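Local coordinates for protein molinate hydrolase (Gulosibacter molinativorax, PDB 4UB9) that hydrolyses the thiocarbamate pesticide molinate, and is a zinc-binding member of the amidohydrolase family, at residues V353-E356 / N357-M361. Sequence-based numbering, arbitrary orientation.
Sequences VHHE and NDVRM
V353 and N357 stand one turn apart on helix 353-363, joined by the backbone hydrogen bond from N357 N to V353 O at 2.9 Å. The same i to i+4 pattern runs on through D358 N to H354 O, V359 N to H355 O at 3.0 Å and R360 N to E356 O, the last being the straightest, with 164° at the hydrogen. Beside these helix bonds, the amide of N357 is drawn back over the preceding turn: with CG opposite the carbonyl carbon (chi1 -73°), CG lies 3.3 Å from V353 O. The amide runs alongside the H354 ring, the two planes only 17° apart, and ND2 is 4.0 Å from H354 CD2. Both ends of this buried amide are satisfied by a neighbouring loop: ND2 donates to T304 O and, more weakly, meets T306 OG1, while OD1 accepts from I311 N. An alanine in place of N357 would probably leave T304 O and I311 N without these mates and open a gap beside the H354 ring. That ring is pinned at both nitrogens, ND1 to F349 O and NE2 to Q308 N, about 8 Å from the side chain of the zinc ligand H302. D358 hydrogen-bonds T304 OG1 through OD1, so T304 is gripped from two successive residues. On another side of the helix, V359 CG2 sits over one face of the H355 ring in a CH-pi contact, 4.2 Å from its centroid, while H355 ND1 is hydrogen-bonded to K411 NZ. R360 bends at chi3 and gives NH1 to I311 O. The helix thus packs on the loop that follows strand 299-301, with R360 and M361 against helix 313-322 and D358 and M361 on strand 326-328, in the TIM-barrel domain.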
loop_
_atom_site.group_PDB
_atom_site.type_symbol
_atom_site.label_atom_id
_atom_site.label_comp_id
_atom_site.label_asym_id
_atom_site.label_seq_id
_atom_site.Cartn_x
_atom_site.Cartn_y
_atom_site.Cartn_z
ATOM N N VAL A 353 13.996 5.715 25.885
ATOM C CA VAL A 353 14.521 7.006 26.312
ATOM C C VAL A 353 13.466 7.947 26.838
ATOM O O VAL A 353 13.730 8.732 27.739
ATOM C CB VAL A 353 15.318 7.670 25.175
ATOM C CG1 VAL A 353 15.725 9.083 25.549
ATOM C CG2 VAL A 353 16.555 6.818 24.846
ATOM N N HIS A 354 12.244 7.837 26.343
ATOM C CA HIS A 354 11.188 8.706 26.862
ATOM C C HIS A 354 10.748 8.321 28.251
ATOM O O HIS A 354 10.255 9.160 29.035
ATOM C CB HIS A 354 9.973 8.734 25.947
ATOM C CG HIS A 354 10.284 9.247 24.587
ATOM N ND1 HIS A 354 9.399 9.148 23.540
ATOM C CD2 HIS A 354 11.421 9.767 24.065
ATOM C CE1 HIS A 354 9.957 9.634 22.447
ATOM N NE2 HIS A 354 11.186 10.004 22.739
ATOM N N HIS A 355 10.896 7.042 28.545
ATOM C CA HIS A 355 10.632 6.535 29.892
ATOM C C HIS A 355 11.676 7.140 30.832
ATOM O O HIS A 355 11.328 7.631 31.905
ATOM C CB HIS A 355 10.666 4.986 29.909
ATOM C CG HIS A 355 10.886 4.387 31.262
ATOM N ND1 HIS A 355 9.857 4.193 32.174
ATOM C CD2 HIS A 355 12.012 3.971 31.874
ATOM C CE1 HIS A 355 10.343 3.676 33.287
ATOM N NE2 HIS A 355 11.647 3.534 33.131
ATOM N N GLU A 356 12.932 7.059 30.435
ATOM C CA GLU A 356 14.045 7.631 31.228
ATOM C C GLU A 356 13.938 9.124 31.417
ATOM O O GLU A 356 14.321 9.652 32.451
ATOM C CB GLU A 356 15.379 7.310 30.583
ATOM C CG GLU A 356 15.745 5.831 30.709
ATOM C CD GLU A 356 16.714 5.354 29.624
ATOM O OE1 GLU A 356 17.303 6.184 28.913
ATOM O OE2 GLU A 356 16.882 4.125 29.476
ATOM N N ASN A 357 13.406 9.807 30.415
ATOM C CA ASN A 357 13.116 11.246 30.536
ATOM C C ASN A 357 12.096 11.469 31.625
ATOM O O ASN A 357 12.256 12.337 32.459
ATOM C CB ASN A 357 12.534 11.814 29.246
ATOM C CG ASN A 357 13.566 11.967 28.123
ATOM O OD1 ASN A 357 14.772 12.053 28.351
ATOM N ND2 ASN A 357 13.061 12.086 26.902
ATOM N N ASP A 358 11.040 10.661 31.594
ATOM C CA ASP A 358 9.973 10.759 32.589
ATOM C C ASP A 358 10.575 10.616 33.992
ATOM O O ASP A 358 10.250 11.369 34.910
ATOM C CB ASP A 358 8.897 9.695 32.361
ATOM C CG ASP A 358 7.963 10.015 31.187
ATOM O OD1 ASP A 358 7.880 11.198 30.782
ATOM O OD2 ASP A 358 7.289 9.070 30.683
ATOM N N VAL A 359 11.452 9.628 34.147
ATOM C CA VAL A 359 12.050 9.341 35.436
ATOM C C VAL A 359 12.859 10.531 35.949
ATOM O O VAL A 359 12.754 10.912 37.116
ATOM C CB VAL A 359 12.979 8.107 35.356
ATOM C CG1 VAL A 359 13.834 7.992 36.630
ATOM C CG2 VAL A 359 12.182 6.834 35.194
ATOM N N ARG A 360 13.701 11.066 35.072
ATOM C CA ARG A 360 14.569 12.197 35.421
ATOM C C ARG A 360 13.772 13.465 35.692
ATOM O O ARG A 360 14.133 14.257 36.568
ATOM C CB ARG A 360 15.600 12.436 34.355
ATOM C CG ARG A 360 16.596 11.288 34.278
ATOM C CD ARG A 360 17.505 11.400 33.061
ATOM N NE ARG A 360 18.084 12.738 32.992
ATOM C CZ ARG A 360 18.218 13.485 31.909
ATOM N NH1 ARG A 360 17.810 13.084 30.708
ATOM N NH2 ARG A 360 18.745 14.665 32.050
ATOM N N MET A 361 12.653 13.635 35.009
ATOM C CA MET A 361 11.832 14.790 35.272
ATOM C C MET A 361 11.234 14.727 36.675
ATOM O O MET A 361 11.104 15.737 37.378
ATOM C CB MET A 361 10.731 14.909 34.242
ATOM C CG MET A 361 11.272 15.133 32.861
ATOM S SD MET A 361 11.448 16.865 32.391
ATOM C CE MET A 361 9.708 17.287 32.126
#